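Local coordinates for lipoate-protein ligase 1 (PDB 5T8U) that belongs to the lipoyl protein ligase family and holds lipoic acid in a pocket of its catalytic domain, at residues L32-N37 and N255-K260; N72-C77 and W270-T275; R91-G96 and N263-W268. One frame throughout, in Å; residues are numbered along the deposited sequence.

In the fold
Helix 22-34, the short helix 73-76 and the 91-96 loop come first along the chain, all within the ligase catalytic domain; their partners return more than 150 residues later in the order 1, 3, 2: 255-260, 263-268 and 270-275. Helix 256-266 supplies the later partner of both interaction 1 and interaction 3, and helix 268-271, next in the chain, leads into interaction 2. The centres of interactions 1 and 3 are 15 Å apart, those of 2 and 3 11 Å, and those of 1 and 2 25 Å. Interaction 3 is nested inside the loop closed by interaction 2. The later helices thus lie along the catalytic domain, and interaction 3 reaches the lipoic acid pocket.

Interaction 1. Residues L32-N37 and N255-K260; sequences LLNNYN and NPEFLK
Glu-257 places its CG anti to the backbone N (chi1 -163°) and stays extended beyond it, carrying the carboxylate out from the first turn of helix 256-266 to Asn-34 and Asn-35, whose CG atoms lie anti to their own carbonyl carbons and beside the backbone N. This is a surface contact between the C-terminal end of helix 22-34 and the first turn of helix 256-266, in the alpha/beta catalytic domain of a lipoyl protein ligase. Helix 22-34 rests on the large mixed sheet, with Leu-33 packed against strands 150-159 and 162-170, and helix 256-266 lies over that helix as a further layer.

The approach is between side chains: the nearest CA atoms, those of Asn-34 and Glu-257, are 9.6 Å apart. Together the two segments bury just 89 Å², and Glu-257 accounts for more than half of it. The side chains of Asn-35 and Glu-257 arrive from opposite directions, with amide and carboxylate planes turned 49° against each other. ND2 of Asn-35 stands 3.6 Å from OE2 and 3.7 Å from OE1 of Glu-257, almost equally far from both oxygens and too far to bond to either. The amide is held instead from helix 22-34, where ND2 donates to the carbonyl O of Phe-31. What remains across the gap is probably a modest, long-range attraction between N-H and carboxylate.

Nearby, Phe-258 packs on Ser-27, Leu-28 and Phe-31 and stands T-shaped to Phe-24. Asn-255 occupies the N-cap of helix 256-266, its OD1 turned to the backbone N of Glu-257, although the modelled bond is doubtfully short. Tyr-261 OH lies close to the carboxylate, and OE2 of Glu-257 also lies 3.7 Å from CB of Asn-34.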
loop_
_atom_site.group_PDB
_atom_site.type_symbol
_atom_site.label_atom_id
_atom_site.label_comp_id
_atom_site.label_asym_id
_atom_site.label_seq_id
_atom_site.Cartn_x
_atom_site.Cartn_y
_atom_site.Cartn_z
ATOM N N LEU A 32 -7.201 9.886 5.662
ATOM C CA LEU A 32 -7.637 9.055 6.777
ATOM C C LEU A 32 -6.453 8.633 7.635
ATOM O O LEU A 32 -6.533 8.656 8.869
ATOM C CB LEU A 32 -8.389 7.831 6.255
ATOM C CG LEU A 32 -9.622 8.125 5.397
ATOM C CD1 LEU A 32 -10.064 6.877 4.653
ATOM C CD2 LEU A 32 -10.751 8.671 6.247
ATOM N N LEU A 33 -5.342 8.251 7.000
ATOM C CA LEU A 33 -4.149 7.882 7.756
ATOM C C LEU A 33 -3.605 9.067 8.547
ATOM O O LEU A 33 -3.204 8.914 9.708
ATOM C CB LEU A 33 -3.079 7.335 6.812
ATOM C CG LEU A 33 -1.682 7.145 7.413
ATOM C CD1 LEU A 33 -1.730 6.275 8.661
ATOM C CD2 LEU A 33 -0.736 6.546 6.387
ATOM N N ASN A 34 -3.576 10.252 7.942
ATOM C CA ASN A 34 -2.990 11.425 8.577
ATOM C C ASN A 34 -3.954 12.162 9.501
ATOM O O ASN A 34 -3.547 13.141 10.136
ATOM C CB ASN A 34 -2.464 12.390 7.509
ATOM C CG ASN A 34 -1.198 11.885 6.842
ATOM O OD1 ASN A 34 -1.103 11.836 5.616
ATOM N ND2 ASN A 34 -0.216 11.505 7.652
ATOM N N ASN A 35 -5.211 11.723 9.596
ATOM C CA ASN A 35 -6.172 12.334 10.508
ATOM C C ASN A 35 -6.967 11.270 11.257
ATOM O O ASN A 35 -8.125 11.499 11.623
ATOM C CB ASN A 35 -7.123 13.272 9.760
ATOM C CG ASN A 35 -6.410 14.471 9.169
ATOM O OD1 ASN A 35 -6.170 15.464 9.855
ATOM N ND2 ASN A 35 -6.071 14.387 7.888
ATOM N N TYR A 36 -6.354 10.111 11.490
ATOM C CA TYR A 36 -6.990 8.985 12.164
ATOM C C TYR A 36 -7.719 9.416 13.432
ATOM O O TYR A 36 -8.954 9.413 13.475
ATOM C CB TYR A 36 -5.925 7.929 12.476
ATOM C CG TYR A 36 -6.415 6.684 13.181
ATOM C CD1 TYR A 36 -7.213 5.755 12.527
ATOM C CD2 TYR A 36 -6.044 6.421 14.493
ATOM C CE1 TYR A 36 -7.646 4.610 13.168
ATOM C CE2 TYR A 36 -6.471 5.281 15.141
ATOM C CZ TYR A 36 -7.270 4.378 14.476
ATOM O OH TYR A 36 -7.692 3.242 15.125
ATOM N N ASN A 37 -6.966 9.814 14.461
ATOM C CA ASN A 37 -7.556 10.093 15.766
ATOM C C ASN A 37 -8.590 11.213 15.736
ATOM O O ASN A 37 -9.316 11.381 16.721
ATOM C CB ASN A 37 -6.455 10.445 16.770
ATOM C CG ASN A 37 -5.471 9.307 16.982
ATOM O OD1 ASN A 37 -4.256 9.509 16.951
ATOM N ND2 ASN A 37 -5.991 8.103 17.197
ATOM N N ASN A 255 -10.762 20.105 2.202
ATOM C CA ASN A 255 -9.712 20.554 3.097
ATOM C C ASN A 255 -8.466 20.938 2.297
ATOM O O ASN A 255 -8.167 20.322 1.270
ATOM C CB ASN A 255 -9.372 19.451 4.095
ATOM C CG ASN A 255 -8.367 19.896 5.138
ATOM O OD1 ASN A 255 -7.181 20.048 4.849
ATOM N ND2 ASN A 255 -8.837 20.093 6.364
ATOM N N PRO A 256 -7.717 21.954 2.742
ATOM C CA PRO A 256 -6.471 22.287 2.032
ATOM C C PRO A 256 -5.462 21.158 2.052
ATOM O O PRO A 256 -4.718 20.982 1.078
ATOM C CB PRO A 256 -5.952 23.524 2.781
ATOM C CG PRO A 256 -7.118 24.049 3.542
ATOM C CD PRO A 256 -7.955 22.861 3.878
ATOM N N GLU A 257 -5.408 20.388 3.140
ATOM C CA GLU A 257 -4.524 19.229 3.194
ATOM C C GLU A 257 -4.896 18.217 2.118
ATOM O O GLU A 257 -4.028 17.700 1.402
ATOM C CB GLU A 257 -4.598 18.595 4.584
ATOM C CG GLU A 257 -3.460 17.650 4.906
ATOM C CD GLU A 257 -3.633 16.977 6.253
ATOM O OE1 GLU A 257 -4.275 17.579 7.140
ATOM O OE2 GLU A 257 -3.132 15.845 6.424
ATOM N N PHE A 258 -6.192 17.927 1.984
ATOM C CA PHE A 258 -6.647 16.998 0.957
ATOM C C PHE A 258 -6.225 17.468 -0.430
ATOM O O PHE A 258 -5.652 16.700 -1.209
ATOM C CB PHE A 258 -8.166 16.837 1.030
ATOM C CG PHE A 258 -8.708 15.799 0.092
ATOM C CD1 PHE A 258 -8.848 14.486 0.501
ATOM C CD2 PHE A 258 -9.074 16.134 -1.202
ATOM C CE1 PHE A 258 -9.345 13.526 -0.358
ATOM C CE2 PHE A 258 -9.571 15.178 -2.066
ATOM C CZ PHE A 258 -9.706 13.872 -1.642
ATOM N N LEU A 259 -6.510 18.730 -0.760
ATOM C CA LEU A 259 -6.100 19.265 -2.054
ATOM C C LEU A 259 -4.589 19.195 -2.233
ATOM O O LEU A 259 -4.105 19.001 -3.354
ATOM C CB LEU A 259 -6.585 20.707 -2.207
ATOM C CG LEU A 259 -8.088 20.896 -2.421
ATOM C CD1 LEU A 259 -8.457 22.366 -2.324
ATOM C CD2 LEU A 259 -8.521 20.331 -3.766
ATOM N N LYS A 260 -3.831 19.356 -1.148
ATOM C CA LYS A 260 -2.383 19.193 -1.220
ATOM C C LYS A 260 -2.021 17.781 -1.665
ATOM O O LYS A 260 -1.266 17.592 -2.627
ATOM C CB LYS A 260 -1.758 19.508 0.139
ATOM C CG LYS A 260 -0.237 19.522 0.156
ATOM C CD LYS A 260 0.301 19.269 1.560
ATOM C CE LYS A 260 -0.177 20.320 2.557
ATOM N NZ LYS A 260 0.219 19.981 3.951
#

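Interaction 2. Residues N72-C77 and W270-T275; sequences NIWSEC and WCYGKT
Tyr-272, Ile-73 and Trp-74 carry this contact, with Tyr-272 contributing the largest share of the buried surface. Ile-73 has CG1 anti to its backbone N (chi1 -173°) and an extended chain beyond, which sets CD1 over one face of the Tyr-272 ring, 4.1 Å from the centroid and only 14° off the ring normal: a CH-pi contact. Trp-268 stacks on the opposite face, leaving the phenol sandwiched between an indole and a methyl group. The other branch of Ile-73, CG2, comes within 3.9 Å of the carbonyl O of Tyr-272 and also packs over the Trp-74 ring. Trp-74 itself reaches the phenol at its edge, CZ2 lying 4.2 Å from CD1 of Tyr-272.

At the start of the helix, OD1 of Asn-72 accepts two bonds: the backbone N of Ser-75 comes in the carbonyl plane at 2.8 Å, and OG of Ser-75 donates from above that plane. Leu-79 touches all three principal side chains. An Asn N-cap on a short helix and aromatic CH-pi packing thus join helix 73-76 of the ligase catalytic domain to the chain leaving helix 268-271.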
loop_
_atom_site.group_PDB
_atom_site.type_symbol
_atom_site.label_atom_id
_atom_site.label_comp_id
_atom_site.label_asym_id
_atom_site.label_seq_id
_atom_site.Cartn_x
_atom_site.Cartn_y
_atom_site.Cartn_z
ATOM N N ASN A 72 11.033 2.533 -9.799
ATOM C CA ASN A 72 11.411 3.332 -10.958
ATOM C C ASN A 72 10.365 3.130 -12.047
ATOM O O ASN A 72 10.154 2.003 -12.509
ATOM C CB ASN A 72 12.801 2.940 -11.459
ATOM C CG ASN A 72 13.167 3.621 -12.764
ATOM O OD1 ASN A 72 12.755 3.186 -13.839
ATOM N ND2 ASN A 72 13.953 4.688 -12.678
ATOM N N ILE A 73 9.716 4.221 -12.458
ATOM C CA ILE A 73 8.595 4.114 -13.388
ATOM C C ILE A 73 9.058 3.559 -14.730
ATOM O O ILE A 73 8.337 2.794 -15.383
ATOM C CB ILE A 73 7.905 5.482 -13.549
ATOM C CG1 ILE A 73 6.633 5.335 -14.387
ATOM C CG2 ILE A 73 8.858 6.496 -14.182
ATOM C CD1 ILE A 73 5.772 6.582 -14.433
ATOM N N TRP A 74 10.269 3.922 -15.158
ATOM C CA TRP A 74 10.723 3.571 -16.498
ATOM C C TRP A 74 11.038 2.089 -16.642
ATOM O O TRP A 74 10.986 1.564 -17.759
ATOM C CB TRP A 74 11.956 4.399 -16.863
ATOM C CG TRP A 74 11.772 5.855 -16.600
ATOM C CD1 TRP A 74 12.126 6.535 -15.472
ATOM C CD2 TRP A 74 11.174 6.813 -17.478
ATOM N NE1 TRP A 74 11.788 7.860 -15.595
ATOM C CE2 TRP A 74 11.203 8.057 -16.817
ATOM C CE3 TRP A 74 10.619 6.742 -18.759
ATOM C CZ2 TRP A 74 10.700 9.219 -17.395
ATOM C CZ3 TRP A 74 10.121 7.897 -19.331
ATOM C CH2 TRP A 74 10.163 9.116 -18.648
ATOM N N SER A 75 11.362 1.407 -15.545
ATOM C CA SER A 75 11.692 -0.012 -15.597
ATOM C C SER A 75 10.463 -0.908 -15.541
ATOM O O SER A 75 10.473 -1.996 -16.131
ATOM C CB SER A 75 12.627 -0.377 -14.441
ATOM O OG SER A 75 13.740 0.498 -14.384
ATOM N N GLU A 76 9.408 -0.480 -14.848
ATOM C CA GLU A 76 8.224 -1.309 -14.664
ATOM C C GLU A 76 7.143 -1.038 -15.698
ATOM O O GLU A 76 6.396 -1.956 -16.056
ATOM C CB GLU A 76 7.635 -1.085 -13.267
ATOM C CG GLU A 76 8.669 -0.906 -12.168
ATOM C CD GLU A 76 9.628 -2.075 -12.062
ATOM O OE1 GLU A 76 9.311 -3.157 -12.600
ATOM O OE2 GLU A 76 10.700 -1.910 -11.442
ATOM N N CYS A 77 7.039 0.195 -16.186
ATOM C CA CYS A 77 5.936 0.612 -17.038
ATOM C C CYS A 77 6.406 0.817 -18.471
ATOM O O CYS A 77 7.516 1.303 -18.708
ATOM C CB CYS A 77 5.309 1.909 -16.517
ATOM S SG CYS A 77 4.930 1.898 -14.750
ATOM N N TRP A 270 6.322 13.812 -8.934
ATOM C CA TRP A 270 6.149 12.783 -7.914
ATOM C C TRP A 270 5.976 11.404 -8.539
ATOM O O TRP A 270 6.679 10.456 -8.174
ATOM C CB TRP A 270 4.952 13.122 -7.024
ATOM C CG TRP A 270 4.493 11.973 -6.177
ATOM C CD1 TRP A 270 3.377 11.210 -6.367
ATOM C CD2 TRP A 270 5.142 11.450 -5.010
ATOM N NE1 TRP A 270 3.289 10.248 -5.390
ATOM C CE2 TRP A 270 4.360 10.374 -4.544
ATOM C CE3 TRP A 270 6.306 11.788 -4.313
ATOM C CZ2 TRP A 270 4.705 9.633 -3.415
ATOM C CZ3 TRP A 270 6.647 11.053 -3.191
ATOM C CH2 TRP A 270 5.849 9.988 -2.754
ATOM N N CYS A 271 5.039 11.271 -9.479
ATOM C CA CYS A 271 4.810 9.981 -10.122
ATOM C C CYS A 271 6.046 9.533 -10.891
ATOM O O CYS A 271 6.595 8.453 -10.642
ATOM C CB CYS A 271 3.599 10.069 -11.052
ATOM S SG CYS A 271 2.049 10.452 -10.209
ATOM N N TYR A 272 6.500 10.358 -11.834
ATOM C CA TYR A 272 7.675 10.024 -12.628
ATOM C C TYR A 272 8.968 10.156 -11.836
ATOM O O TYR A 272 10.015 9.704 -12.313
ATOM C CB TYR A 272 7.723 10.912 -13.873
ATOM C CG TYR A 272 6.573 10.673 -14.827
ATOM C CD1 TYR A 272 6.780 10.057 -16.055
ATOM C CD2 TYR A 272 5.278 11.052 -14.496
ATOM C CE1 TYR A 272 5.732 9.832 -16.928
ATOM C CE2 TYR A 272 4.224 10.829 -15.361
ATOM C CZ TYR A 272 4.456 10.220 -16.576
ATOM O OH TYR A 272 3.409 9.999 -17.440
ATOM N N GLY A 273 8.922 10.756 -10.648
ATOM C CA GLY A 273 10.090 10.822 -9.795
ATOM C C GLY A 273 11.135 11.805 -10.295
ATOM O O GLY A 273 10.830 12.837 -10.904
ATOM N N LYS A 274 12.396 11.472 -10.025
ATOM C CA LYS A 274 13.536 12.302 -10.384
ATOM C C LYS A 274 14.411 11.574 -11.394
ATOM O O LYS A 274 14.633 10.364 -11.283
ATOM C CB LYS A 274 14.364 12.663 -9.147
ATOM N N THR A 275 14.911 12.324 -12.373
ATOM C CA THR A 275 15.794 11.800 -13.407
ATOM C C THR A 275 17.276 11.844 -13.030
ATOM O O THR A 275 18.057 11.071 -13.599
ATOM C CB THR A 275 15.583 12.570 -14.712
ATOM O OG1 THR A 275 15.971 13.938 -14.531
ATOM C CG2 THR A 275 14.122 12.519 -15.134
#

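Interaction 3. Residues R91-G96 and N263-W268; sequences RRFTGG and NLLKDW. With LPA (lipoic acid), chain C.
Leu-265 packs its CD2 methyl into the corner between Phe-93 and the backbone of Arg-91, and this is the tight part of the contact. CD2 lies 3.7 Å from the carbonyl O of Arg-91 and 3.8 Å from CZ of Phe-93, whose side chain crosses that of Leu-265 at about a right angle. Leu-26 and Ser-27 of helix 22-34 also touch Leu-265, as does Trp-270. The same carbonyl of Arg-91 accepts from NE1 of Trp-270, while NH2 of Arg-91 donates to the carbonyl O of Cys-271, so the start of the loop is tied to helix 268-271.

Toward solvent the packing slackens. Leu-264 and Phe-93 are both partly exposed, and CD2 of Leu-264 meets the phenyl ring only at its edge, 4.5 Å from CE1 of Phe-93.

Farther along the loop, Arg-92 turns away from the helix and into the lipoic acid pocket. With CG lying between the backbone N and the carbonyl carbon (chi1 55°), its chain runs extended to a guanidinium held edge-on by the loop itself: NE and NH1 of Arg-92 lie 3.3 and 3.2 Å from the carbonyl O of Gly-95 and both donate to it, from the same face of that carbonyl's plane, and NH1 also serves Gly-97 O. One flat face is turned to lipoic acid, with C5 of the ligand 4.0 Å above its centre and the ligand's S6 3.7 Å from NH2 of Arg-92. Gly-96 CA touches the other end of the ligand, at a carboxylate oxygen. The edge bonds to the Gly-95 and Gly-97 carbonyls probably fix the guanidinium's rotation, so that its face meets the ligand's carbon and sulfur by van der Waals contact and not through a salt bridge.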
loop_
_atom_site.group_PDB
_atom_site.type_symbol
_atom_site.label_atom_id
_atom_site.label_comp_id
_atom_site.label_asym_id
_atom_site.label_seq_id
_atom_site.Cartn_x
_atom_site.Cartn_y
_atom_site.Cartn_z
ATOM N N ARG A 91 1.684 7.088 -8.021
ATOM C CA ARG A 91 2.686 6.533 -7.121
ATOM C C ARG A 91 2.131 6.596 -5.707
ATOM O O ARG A 91 1.831 7.685 -5.206
ATOM C CB ARG A 91 4.011 7.299 -7.219
ATOM C CG ARG A 91 5.070 6.868 -6.206
ATOM C CD ARG A 91 6.293 7.771 -6.270
ATOM N NE ARG A 91 6.961 7.703 -7.569
ATOM C CZ ARG A 91 7.981 6.900 -7.860
ATOM N NH1 ARG A 91 8.479 6.073 -6.949
ATOM N NH2 ARG A 91 8.507 6.922 -9.075
ATOM N N ARG A 92 1.993 5.437 -5.072
ATOM C CA ARG A 92 1.440 5.371 -3.731
ATOM C C ARG A 92 2.533 5.613 -2.692
ATOM O O ARG A 92 3.721 5.724 -3.006
ATOM C CB ARG A 92 0.763 4.020 -3.499
ATOM C CG ARG A 92 1.660 2.820 -3.751
ATOM C CD ARG A 92 0.941 1.511 -3.482
ATOM N NE ARG A 92 1.837 0.367 -3.633
ATOM C CZ ARG A 92 2.065 -0.273 -4.777
ATOM N NH1 ARG A 92 2.905 -1.299 -4.803
ATOM N NH2 ARG A 92 1.460 0.104 -5.895
ATOM N N PHE A 93 2.113 5.700 -1.431
ATOM C CA PHE A 93 3.022 5.965 -0.325
ATOM C C PHE A 93 3.583 4.699 0.306
ATOM O O PHE A 93 4.495 4.791 1.133
ATOM C CB PHE A 93 2.309 6.793 0.751
ATOM C CG PHE A 93 1.858 8.147 0.275
ATOM C CD1 PHE A 93 2.733 8.990 -0.389
ATOM C CD2 PHE A 93 0.555 8.572 0.485
ATOM C CE1 PHE A 93 2.321 10.234 -0.829
ATOM C CE2 PHE A 93 0.136 9.815 0.045
ATOM C CZ PHE A 93 1.021 10.646 -0.612
ATOM N N THR A 94 3.070 3.529 -0.062
ATOM C CA THR A 94 3.545 2.266 0.473
ATOM C C THR A 94 4.546 1.635 -0.493
ATOM O O THR A 94 4.805 2.145 -1.586
ATOM C CB THR A 94 2.373 1.314 0.730
ATOM O OG1 THR A 94 1.713 1.021 -0.507
ATOM C CG2 THR A 94 1.378 1.930 1.698
ATOM N N GLY A 95 5.114 0.503 -0.077
ATOM C CA GLY A 95 6.008 -0.256 -0.923
ATOM C C GLY A 95 5.260 -1.247 -1.798
ATOM O O GLY A 95 4.031 -1.300 -1.828
ATOM N N GLY A 96 6.032 -2.041 -2.525
ATOM C CA GLY A 96 5.500 -3.075 -3.388
ATOM C C GLY A 96 5.825 -2.807 -4.843
ATOM O O GLY A 96 6.572 -1.887 -5.188
ATOM N N ASN A 263 -3.064 17.183 -5.360
ATOM C CA ASN A 263 -2.184 17.845 -6.316
ATOM C C ASN A 263 -0.831 17.148 -6.390
ATOM O O ASN A 263 -0.265 16.988 -7.478
ATOM C CB ASN A 263 -2.014 19.316 -5.939
ATOM C CG ASN A 263 -3.321 20.083 -5.992
ATOM O OD1 ASN A 263 -4.167 19.830 -6.849
ATOM N ND2 ASN A 263 -3.492 21.026 -5.072
ATOM N N LEU A 264 -0.294 16.725 -5.243
ATOM C CA LEU A 264 0.971 15.998 -5.244
ATOM C C LEU A 264 0.862 14.715 -6.057
ATOM O O LEU A 264 1.705 14.435 -6.918
ATOM C CB LEU A 264 1.398 15.693 -3.807
ATOM C CG LEU A 264 2.507 14.652 -3.621
ATOM C CD1 LEU A 264 3.752 15.030 -4.408
ATOM C CD2 LEU A 264 2.839 14.487 -2.147
ATOM N N LEU A 265 -0.177 13.919 -5.798
ATOM C CA LEU A 265 -0.353 12.664 -6.517
ATOM C C LEU A 265 -0.594 12.901 -8.002
ATOM O O LEU A 265 -0.202 12.074 -8.834
ATOM C CB LEU A 265 -1.509 11.875 -5.902
ATOM C CG LEU A 265 -1.352 11.566 -4.411
ATOM C CD1 LEU A 265 -2.664 11.088 -3.819
ATOM C CD2 LEU A 265 -0.256 10.539 -4.186
ATOM N N LYS A 266 -1.233 14.019 -8.353
ATOM C CA LYS A 266 -1.413 14.388 -9.750
ATOM C C LYS A 266 -0.141 14.953 -10.364
ATOM O O LYS A 266 0.006 14.924 -11.590
ATOM C CB LYS A 266 -2.536 15.421 -9.880
ATOM C CG LYS A 266 -3.648 15.036 -10.840
ATOM C CD LYS A 266 -4.686 16.143 -10.940
ATOM C CE LYS A 266 -5.831 15.764 -11.865
ATOM N NZ LYS A 266 -6.887 16.817 -11.902
ATOM N N ASP A 267 0.774 15.461 -9.541
ATOM C CA ASP A 267 1.983 16.093 -10.043
ATOM C C ASP A 267 2.813 15.107 -10.861
ATOM O O ASP A 267 2.742 13.887 -10.682
ATOM C CB ASP A 267 2.817 16.638 -8.883
ATOM C CG ASP A 267 4.059 17.370 -9.352
ATOM O OD1 ASP A 267 4.097 17.779 -10.531
ATOM O OD2 ASP A 267 4.999 17.527 -8.546
ATOM N N TRP A 268 3.616 15.660 -11.772
ATOM C CA TRP A 268 4.453 14.838 -12.636
ATOM C C TRP A 268 5.763 14.458 -11.951
ATOM O O TRP A 268 6.230 13.322 -12.088
ATOM C CB TRP A 268 4.730 15.578 -13.945
ATOM C CG TRP A 268 5.483 14.762 -14.944
ATOM C CD1 TRP A 268 4.956 14.006 -15.950
ATOM C CD2 TRP A 268 6.905 14.615 -15.034
ATOM N NE1 TRP A 268 5.961 13.397 -16.660
ATOM C CE2 TRP A 268 7.167 13.755 -16.117
ATOM C CE3 TRP A 268 7.981 15.126 -14.303
ATOM C CZ2 TRP A 268 8.460 13.396 -16.487
ATOM C CZ3 TRP A 268 9.265 14.769 -14.672
ATOM C CH2 TRP A 268 9.493 13.913 -15.754
HETATM C C1 LPA C . 2.080 -6.198 -4.331
HETATM O O1 LPA C . 1.639 -7.188 -4.970
HETATM C C2 LPA C . 1.135 -5.367 -3.467
HETATM O O2 LPA C . 3.301 -5.896 -4.401
HETATM C C3 LPA C . 0.166 -4.611 -4.371
HETATM C C4 LPA C . -0.539 -3.512 -3.580
HETATM C C5 LPA C . -1.261 -2.587 -4.559
HETATM C C6 LPA C . -1.823 -1.490 -3.889
HETATM S S6 LPA C . -2.051 -0.338 -4.886
HETATM C C7 LPA C . -3.602 -1.962 -3.164
HETATM C C8 LPA C . -4.569 -0.707 -3.341
HETATM S S8 LPA C . -3.617 0.575 -4.239
#